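Local coordinates for protein LysR family transcriptional regulator (Vibrio vulnificus, PDB 5B7H) that probably acts as a LysR-family, OxyR-type transcription factor that binds DNA through a separate N-terminal domain, this chain being its regulatory domain, at residues L30-R41 and L211-L219; G79-F90 and A190-P200. The protein carries 1 engineered substitution. All blocks are in the same frame, centred on the assembly; numbering follows the deposited sequence.

Interaction 1: residues L30-R41 and L211-L219; sequences LLCDLVQEINQR and LAEVVSELL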
# COMPACT_ATOMS: atom_id res chain seq x y z
N LEU A 30 7.67 -0.42 8.29
CA LEU A 30 9.00 -0.26 8.85
C LEU A 30 9.73 0.95 8.31
O LEU A 30 10.53 1.57 9.03
CB LEU A 30 9.80 -1.53 8.56
CG LEU A 30 11.27 -1.57 8.90
CD1 LEU A 30 11.47 -1.50 10.41
CD2 LEU A 30 11.90 -2.89 8.34
N LEU A 31 9.54 1.30 7.02
CA LEU A 31 10.35 2.38 6.46
C LEU A 31 10.00 3.74 7.02
O LEU A 31 10.87 4.61 7.06
CB LEU A 31 10.26 2.40 4.93
CG LEU A 31 10.83 1.14 4.26
CD1 LEU A 31 10.68 1.34 2.72
CD2 LEU A 31 12.29 0.89 4.63
N CYS A 32 8.77 3.92 7.51
CA CYS A 32 8.43 5.18 8.16
C CYS A 32 9.34 5.37 9.36
O CYS A 32 9.92 6.46 9.56
CB CYS A 32 6.97 5.13 8.65
SG CYS A 32 5.71 5.08 7.35
N ASP A 33 9.50 4.30 10.16
CA ASP A 33 10.32 4.38 11.37
C ASP A 33 11.79 4.55 11.00
O ASP A 33 12.52 5.32 11.65
CB ASP A 33 10.18 3.07 12.19
CG ASP A 33 8.75 2.78 12.65
OD1 ASP A 33 8.41 1.56 12.66
OD2 ASP A 33 8.02 3.73 13.02
N LEU A 34 12.23 3.83 9.96
CA LEU A 34 13.61 3.94 9.51
C LEU A 34 13.95 5.37 9.11
O LEU A 34 14.99 5.90 9.50
CB LEU A 34 13.88 2.92 8.39
CG LEU A 34 15.31 2.98 7.85
CD1 LEU A 34 16.37 2.68 8.90
CD2 LEU A 34 15.44 1.97 6.62
N VAL A 35 13.08 6.01 8.32
CA VAL A 35 13.37 7.37 7.87
C VAL A 35 13.46 8.33 9.07
O VAL A 35 14.35 9.18 9.13
CB VAL A 35 12.33 7.82 6.83
CG1 VAL A 35 12.32 9.38 6.66
CG2 VAL A 35 12.55 7.09 5.50
N GLN A 36 12.54 8.22 10.05
CA GLN A 36 12.67 9.12 11.18
C GLN A 36 13.97 8.89 11.95
O GLN A 36 14.58 9.84 12.44
CB GLN A 36 11.51 8.93 12.12
CG GLN A 36 10.18 9.34 11.50
CD GLN A 36 10.21 10.77 10.97
OE1 GLN A 36 10.44 11.72 11.71
NE2 GLN A 36 9.94 10.93 9.66
N GLU A 37 14.41 7.63 12.05
CA GLU A 37 15.65 7.37 12.78
C GLU A 37 16.86 7.89 12.01
O GLU A 37 17.74 8.52 12.60
CB GLU A 37 15.77 5.88 13.05
CG GLU A 37 16.98 5.50 13.87
CD GLU A 37 16.81 5.75 15.37
OE1 GLU A 37 15.96 6.57 15.78
OE2 GLU A 37 17.57 5.12 16.13
N ILE A 38 16.94 7.63 10.70
CA ILE A 38 18.10 8.12 9.95
C ILE A 38 18.12 9.64 9.81
O ILE A 38 19.22 10.24 9.77
CB ILE A 38 18.31 7.42 8.62
CG1 ILE A 38 17.20 7.77 7.66
CG2 ILE A 38 18.48 5.88 8.81
CD1 ILE A 38 17.63 7.34 6.23
N ASN A 39 16.94 10.29 9.80
CA ASN A 39 16.93 11.74 9.71
C ASN A 39 17.75 12.35 10.84
O ASN A 39 18.45 13.36 10.65
CB ASN A 39 15.49 12.24 9.78
CG ASN A 39 14.78 12.21 8.43
OD1 ASN A 39 15.36 11.92 7.39
ND2 ASN A 39 13.48 12.51 8.48
N GLN A 40 17.66 11.76 12.03
CA GLN A 40 18.37 12.28 13.19
C GLN A 40 19.78 11.72 13.28
O GLN A 40 20.76 12.47 13.46
CB GLN A 40 17.58 11.90 14.42
CG GLN A 40 18.29 12.45 15.67
CD GLN A 40 17.56 12.12 16.93
OE1 GLN A 40 17.34 10.96 17.23
NE2 GLN A 40 17.20 13.15 17.68
N ARG A 41 19.93 10.40 13.11
CA ARG A 41 21.21 9.76 13.40
C ARG A 41 22.19 9.86 12.25
O ARG A 41 23.42 9.90 12.48
CB ARG A 41 20.96 8.31 13.80
CG ARG A 41 20.21 8.20 15.13
CD ARG A 41 19.93 6.75 15.50
NE ARG A 41 21.11 5.90 15.36
CZ ARG A 41 21.12 4.59 15.58
NH1 ARG A 41 22.25 3.90 15.44
NH2 ARG A 41 19.99 3.98 15.93
N LEU A 211 23.35 0.18 8.71
CA LEU A 211 21.93 0.21 8.48
C LEU A 211 21.26 -0.98 9.14
O LEU A 211 20.17 -0.84 9.68
CB LEU A 211 21.69 0.20 6.96
CG LEU A 211 20.27 0.50 6.57
CD1 LEU A 211 19.87 1.88 7.08
CD2 LEU A 211 20.16 0.42 5.02
N ALA A 212 21.88 -2.17 9.06
CA ALA A 212 21.29 -3.36 9.67
C ALA A 212 21.12 -3.16 11.18
O ALA A 212 20.08 -3.55 11.73
CB ALA A 212 22.20 -4.58 9.40
N GLU A 213 22.11 -2.52 11.84
CA GLU A 213 21.98 -2.24 13.27
C GLU A 213 20.79 -1.35 13.56
O GLU A 213 20.02 -1.59 14.52
CB GLU A 213 23.25 -1.56 13.78
CG GLU A 213 24.51 -2.38 13.56
CD GLU A 213 24.53 -3.66 14.37
OE1 GLU A 213 23.68 -3.82 15.28
OE2 GLU A 213 25.40 -4.52 14.08
N VAL A 214 20.61 -0.31 12.74
CA VAL A 214 19.47 0.61 12.92
C VAL A 214 18.14 -0.12 12.77
O VAL A 214 17.23 -0.01 13.60
CB VAL A 214 19.57 1.77 11.91
CG1 VAL A 214 18.31 2.61 12.00
CG2 VAL A 214 20.79 2.65 12.21
N VAL A 215 18.02 -0.95 11.72
CA VAL A 215 16.78 -1.65 11.48
C VAL A 215 16.51 -2.65 12.60
O VAL A 215 15.38 -2.78 13.05
CB VAL A 215 16.83 -2.34 10.11
CG1 VAL A 215 15.59 -3.22 9.90
CG2 VAL A 215 16.94 -1.29 9.03
N SER A 216 17.56 -3.34 13.07
CA SER A 216 17.38 -4.29 14.16
C SER A 216 16.76 -3.62 15.39
O SER A 216 15.95 -4.24 16.09
CB SER A 216 18.73 -4.94 14.48
OG SER A 216 19.50 -4.15 15.37
N GLU A 217 17.07 -2.34 15.62
CA GLU A 217 16.50 -1.64 16.77
C GLU A 217 15.03 -1.27 16.59
O GLU A 217 14.34 -0.99 17.58
CB GLU A 217 17.36 -0.40 17.10
CG GLU A 217 18.78 -0.74 17.58
CD GLU A 217 19.80 0.38 17.28
OE1 GLU A 217 19.39 1.52 16.96
OE2 GLU A 217 21.03 0.11 17.36
N LEU A 218 14.52 -1.31 15.37
CA LEU A 218 13.11 -1.01 15.09
C LEU A 218 12.21 -2.23 15.13
O LEU A 218 11.00 -2.09 14.96
CB LEU A 218 13.00 -0.40 13.69
CG LEU A 218 13.83 0.88 13.56
CD1 LEU A 218 13.88 1.29 12.12
CD2 LEU A 218 13.25 1.99 14.43
N LEU A 219 12.78 -3.42 15.30
CA LEU A 219 11.99 -4.64 15.34
C LEU A 219 12.03 -5.28 16.73
O LEU A 219 12.68 -4.77 17.65
CB LEU A 219 12.60 -5.62 14.36
CG LEU A 219 12.46 -5.18 12.92
CD1 LEU A 219 13.37 -6.09 12.01
CD2 LEU A 219 11.02 -5.35 12.57
OXT LEU A 219 11.40 -6.33 16.94
O HOH W 1 9.14 -1.10 12.51
O HOH W 2 9.63 0.38 15.25
O HOH W 3 17.05 2.34 15.22
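The guanidinium of R41 has V214 CG2 over one face, 3.6 Å above the plane and toward the rim, and two carboxylates at its edge. NH2 serves both acids: R41 NH2 to E217 OE1 is 2.7 Å and uses the syn lone pair, with guanidinium and carboxylate planes only 14° apart; in one of two conformers of E37, R41 NH2 also lies 2.7 Å from E37 OE2, met on the anti side. That conformer puts E37 OE2 4.1 Å from E217 OE1, like charges that the shared arginine nitrogen probably offsets. A water near both E37 OE2 and V214 O bridges the helices beside this network, with more acceptors in reach than protons.

Inward, L34 carries the apolar part. With CG anti to the backbone N (chi1 179°), its CD1 reaches V214 CG1 at 3.7 Å, and L211 and V215 also touch that methyl. L218 lays CD1 against the L34 backbone. D33 OD1, hydrogen-bonded to H172, shares two waters with L218 O.

The helix axes pass 10.1 Å apart at 121°. Helix 30-41 packs on strands 16-22, 45-51 and 68-73, helix 205-217 on 16-22 and 81-95: the helix-on-sheet layering of the periplasmic-binding-protein-like LysR effector-binding fold.

Interaction 2: residues G79-F90 and A190-P200; sequences GMESRVVGQDPF and AYRDIGLVWRP. With SO4 (sulfate ion), chain D.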
# COMPACT_ATOMS: atom_id res chain seq x y z
N GLY A 79 23.81 -16.40 -3.98
CA GLY A 79 24.83 -15.51 -4.49
C GLY A 79 24.83 -14.13 -3.84
O GLY A 79 25.78 -13.36 -4.06
N MET A 80 23.79 -13.77 -3.10
CA MET A 80 23.77 -12.49 -2.39
C MET A 80 24.26 -12.66 -0.96
O MET A 80 24.41 -13.77 -0.42
CB MET A 80 22.36 -11.89 -2.35
CG MET A 80 21.67 -11.74 -3.72
SD MET A 80 22.59 -10.48 -4.77
CE MET A 80 23.43 -11.61 -5.84
N GLU A 81 24.55 -11.55 -0.33
CA GLU A 81 24.91 -11.58 1.07
C GLU A 81 23.69 -11.09 1.84
O GLU A 81 22.95 -10.23 1.36
CB GLU A 81 26.10 -10.64 1.18
CG GLU A 81 26.65 -10.36 2.43
CD GLU A 81 28.13 -10.52 2.27
OE1 GLU A 81 28.60 -10.52 1.11
OE2 GLU A 81 28.80 -10.69 3.28
N SER A 82 23.42 -11.68 2.99
CA SER A 82 22.26 -11.29 3.79
C SER A 82 22.57 -11.28 5.26
O SER A 82 23.48 -11.93 5.74
CB SER A 82 21.02 -12.10 3.48
OG SER A 82 21.15 -13.38 4.00
N ARG A 83 21.76 -10.51 5.98
CA ARG A 83 21.86 -10.41 7.42
C ARG A 83 20.44 -10.31 7.96
O ARG A 83 19.74 -9.36 7.63
CB ARG A 83 22.63 -9.13 7.79
CG ARG A 83 22.82 -8.97 9.26
CD ARG A 83 23.97 -7.97 9.54
NE ARG A 83 23.90 -7.60 10.92
CZ ARG A 83 24.70 -6.74 11.48
NH1 ARG A 83 25.62 -6.12 10.74
NH2 ARG A 83 24.52 -6.46 12.77
N VAL A 84 20.03 -11.26 8.79
CA VAL A 84 18.75 -11.20 9.48
C VAL A 84 18.86 -10.21 10.63
O VAL A 84 19.81 -10.27 11.42
CB VAL A 84 18.37 -12.58 10.00
CG1 VAL A 84 17.15 -12.50 10.94
CG2 VAL A 84 18.11 -13.50 8.81
N VAL A 85 17.88 -9.32 10.74
CA VAL A 85 17.94 -8.23 11.71
C VAL A 85 16.83 -8.28 12.72
O VAL A 85 16.91 -7.58 13.75
CB VAL A 85 17.94 -6.85 11.01
CG1 VAL A 85 19.27 -6.66 10.22
CG2 VAL A 85 16.70 -6.69 10.05
N GLY A 86 15.81 -9.08 12.49
CA GLY A 86 14.79 -9.25 13.53
C GLY A 86 13.67 -10.15 13.06
O GLY A 86 13.70 -10.71 11.97
N GLN A 87 12.69 -10.31 13.95
CA GLN A 87 11.57 -11.21 13.70
C GLN A 87 10.29 -10.39 13.84
O GLN A 87 10.20 -9.55 14.74
CB GLN A 87 11.60 -12.35 14.75
CG GLN A 87 12.76 -13.35 14.57
CD GLN A 87 14.11 -12.75 14.91
OE1 GLN A 87 14.31 -12.20 16.02
NE2 GLN A 87 15.07 -12.79 13.95
N ASP A 88 9.32 -10.66 12.98
CA ASP A 88 8.06 -9.93 12.91
C ASP A 88 6.97 -10.97 13.13
O ASP A 88 6.74 -11.82 12.27
CB ASP A 88 7.99 -9.29 11.51
CG ASP A 88 6.75 -8.41 11.25
OD1 ASP A 88 6.17 -7.79 12.18
OD2 ASP A 88 6.42 -8.32 10.03
N PRO A 89 6.33 -10.98 14.28
CA PRO A 89 5.31 -11.99 14.57
C PRO A 89 4.12 -11.93 13.63
O PRO A 89 3.78 -10.87 13.11
CB PRO A 89 4.86 -11.66 16.00
CG PRO A 89 6.00 -10.94 16.57
CD PRO A 89 6.61 -10.13 15.44
N PHE A 90 3.43 -13.07 13.49
CA PHE A 90 2.16 -13.14 12.76
C PHE A 90 1.01 -13.17 13.75
O PHE A 90 1.11 -13.78 14.83
CB PHE A 90 2.09 -14.41 11.92
CG PHE A 90 2.92 -14.37 10.68
CD1 PHE A 90 3.92 -15.28 10.46
CD2 PHE A 90 2.69 -13.41 9.71
CE1 PHE A 90 4.69 -15.23 9.29
CE2 PHE A 90 3.48 -13.38 8.55
CZ PHE A 90 4.46 -14.30 8.35
N ALA A 190 4.59 -17.84 15.96
CA ALA A 190 5.01 -17.87 14.58
C ALA A 190 5.37 -16.45 14.13
O ALA A 190 4.81 -15.47 14.63
CB ALA A 190 3.89 -18.32 13.71
N TYR A 191 6.29 -16.37 13.18
CA TYR A 191 6.87 -15.08 12.83
C TYR A 191 7.56 -15.24 11.49
O TYR A 191 7.76 -16.36 11.00
CB TYR A 191 7.87 -14.65 13.92
CG TYR A 191 9.09 -15.57 14.03
CD1 TYR A 191 9.11 -16.60 14.97
CD2 TYR A 191 10.21 -15.42 13.21
CE1 TYR A 191 10.21 -17.45 15.06
CE2 TYR A 191 11.34 -16.28 13.30
CZ TYR A 191 11.31 -17.28 14.24
OH TYR A 191 12.41 -18.12 14.34
N ARG A 192 7.99 -14.10 10.92
CA ARG A 192 8.87 -14.08 9.75
C ARG A 192 10.16 -13.35 10.12
O ARG A 192 10.14 -12.38 10.89
CB ARG A 192 8.22 -13.44 8.48
CG ARG A 192 7.76 -12.00 8.73
CD ARG A 192 7.15 -11.45 7.47
NE ARG A 192 6.71 -10.09 7.75
CZ ARG A 192 6.30 -9.23 6.82
NH1 ARG A 192 6.25 -9.57 5.54
NH2 ARG A 192 5.94 -8.00 7.17
N ASP A 193 11.28 -13.83 9.61
CA ASP A 193 12.54 -13.09 9.72
C ASP A 193 12.54 -11.92 8.75
O ASP A 193 11.98 -11.98 7.65
CB ASP A 193 13.72 -13.99 9.34
CG ASP A 193 14.15 -14.92 10.44
OD1 ASP A 193 13.97 -14.65 11.66
OD2 ASP A 193 14.75 -15.98 10.08
N ILE A 194 13.15 -10.82 9.17
CA ILE A 194 13.36 -9.67 8.32
C ILE A 194 14.87 -9.55 8.13
O ILE A 194 15.64 -9.67 9.10
CB ILE A 194 12.84 -8.40 9.04
CG1 ILE A 194 11.36 -8.58 9.47
CG2 ILE A 194 13.05 -7.14 8.13
CD1 ILE A 194 10.45 -8.83 8.35
N GLY A 195 15.29 -9.28 6.90
CA GLY A 195 16.72 -9.15 6.70
C GLY A 195 17.08 -8.14 5.64
O GLY A 195 16.24 -7.69 4.88
N LEU A 196 18.36 -7.79 5.63
CA LEU A 196 18.95 -6.94 4.60
C LEU A 196 19.72 -7.85 3.64
O LEU A 196 20.35 -8.82 4.05
CB LEU A 196 19.92 -5.89 5.15
CG LEU A 196 19.20 -4.58 5.57
CD1 LEU A 196 18.21 -4.82 6.77
CD2 LEU A 196 20.27 -3.48 5.88
N VAL A 197 19.70 -7.50 2.36
CA VAL A 197 20.32 -8.31 1.31
C VAL A 197 21.07 -7.39 0.36
O VAL A 197 20.51 -6.38 -0.09
CB VAL A 197 19.26 -9.09 0.52
CG1 VAL A 197 19.91 -10.00 -0.57
CG2 VAL A 197 18.46 -10.00 1.49
N TRP A 198 22.29 -7.77 -0.04
CA TRP A 198 23.11 -6.91 -0.90
C TRP A 198 24.08 -7.76 -1.71
O TRP A 198 24.19 -8.96 -1.50
CB TRP A 198 23.88 -5.83 -0.13
CG TRP A 198 24.88 -6.33 0.88
CD1 TRP A 198 26.22 -6.53 0.67
CD2 TRP A 198 24.64 -6.58 2.27
NE1 TRP A 198 26.85 -6.91 1.87
CE2 TRP A 198 25.88 -6.95 2.86
CE3 TRP A 198 23.49 -6.57 3.07
CZ2 TRP A 198 26.00 -7.30 4.23
CZ3 TRP A 198 23.62 -6.90 4.46
CH2 TRP A 198 24.88 -7.25 5.00
N ARG A 199 24.83 -7.12 -2.61
CA ARG A 199 25.76 -7.87 -3.47
C ARG A 199 27.08 -8.06 -2.77
O ARG A 199 27.63 -7.11 -2.20
CB ARG A 199 26.04 -7.10 -4.74
CG ARG A 199 24.79 -6.93 -5.62
CD ARG A 199 25.15 -6.28 -6.96
NE ARG A 199 25.70 -4.95 -6.82
CZ ARG A 199 24.95 -3.86 -6.56
NH1 ARG A 199 23.62 -3.96 -6.45
NH2 ARG A 199 25.56 -2.69 -6.39
N PRO A 200 27.65 -9.27 -2.80
CA PRO A 200 28.98 -9.47 -2.18
C PRO A 200 30.06 -8.57 -2.73
O PRO A 200 31.03 -8.28 -2.01
CB PRO A 200 29.33 -10.93 -2.54
CG PRO A 200 28.04 -11.60 -2.89
CD PRO A 200 27.06 -10.51 -3.37
S SO4 D . 28.86 -0.85 -5.91
O1 SO4 D . 29.90 -0.94 -4.89
O2 SO4 D . 28.53 -2.20 -6.41
O3 SO4 D . 29.29 0.04 -6.99
O4 SO4 D . 27.71 -0.20 -5.30
O HOH W 4 2.60 -15.43 16.65
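A classic beta bulge interrupts the antiparallel pairing of strands 81-90 and 191-198, where V85 and G86 both face I194. V85 N gives I194 O a nearly straight bond of 2.8 Å (176°), G86 N adds a weak one, and I194 N returns to G86 O. The register shifts here by one residue.

Beyond the bulge, D88 and R192 form a hydrogen-bonded pair whose side chains run side by side in a salt bridge: R192 NE and NH2, side-on, both reach D88 OD2 at 2.9 Å, in the guanidinium plane. D88 OD1 turns instead to M168 N, and R192 NH1 to T25. The two strands are interior neighbours in the mixed sheet of the LysR substrate-binding domain, between 68-73 and 163-166. On the face bearing Q87 and D193, Q87 NE2 donates to D193 OD1 at 3.1 Å from above the carboxylate plane, and Q87 CG rests 3.5 Å from Y191 CE2.

Toward the other end, W198 CG stands between the backbone N and the carbonyl carbon (chi1 62°), which lays one indole face against E81 CB and CG; CB is 4.0 Å from the five-membered-ring centroid, a CH-pi contact. Past the strand, R199 NH1 bonds the carbonyls of L61 and L66, while R199 NH2 reaches sulfate O2, near the guanidinium plane, at 3.0 Å.

How the interactions relate
Interactions 1 and 2 have centres 15 Å apart and meet directly, because helix 205-217 lies against strand 81-95. Their polar join is a salt bridge from E213 OE2 to R83 NH2, modelled as unusually short at 2.5 Å, so its exact length is doubtful. The apolar join lies at the bulge, where V85 CG2 meets V215 CG1 at 3.6 Å; V85 CG1 also packs against a carbonyl, 3.6 Å from A212 O. V215 therefore touches helix 30-41 as well as the bulged strand. Strand 180-198 leads into helix 205-217 along the chain, joining the contacts in sequence too. The sulfate, probably from the crystallisation liquor, is held by R199 of interaction 2 and by S203 N, in the connection between that strand and helix.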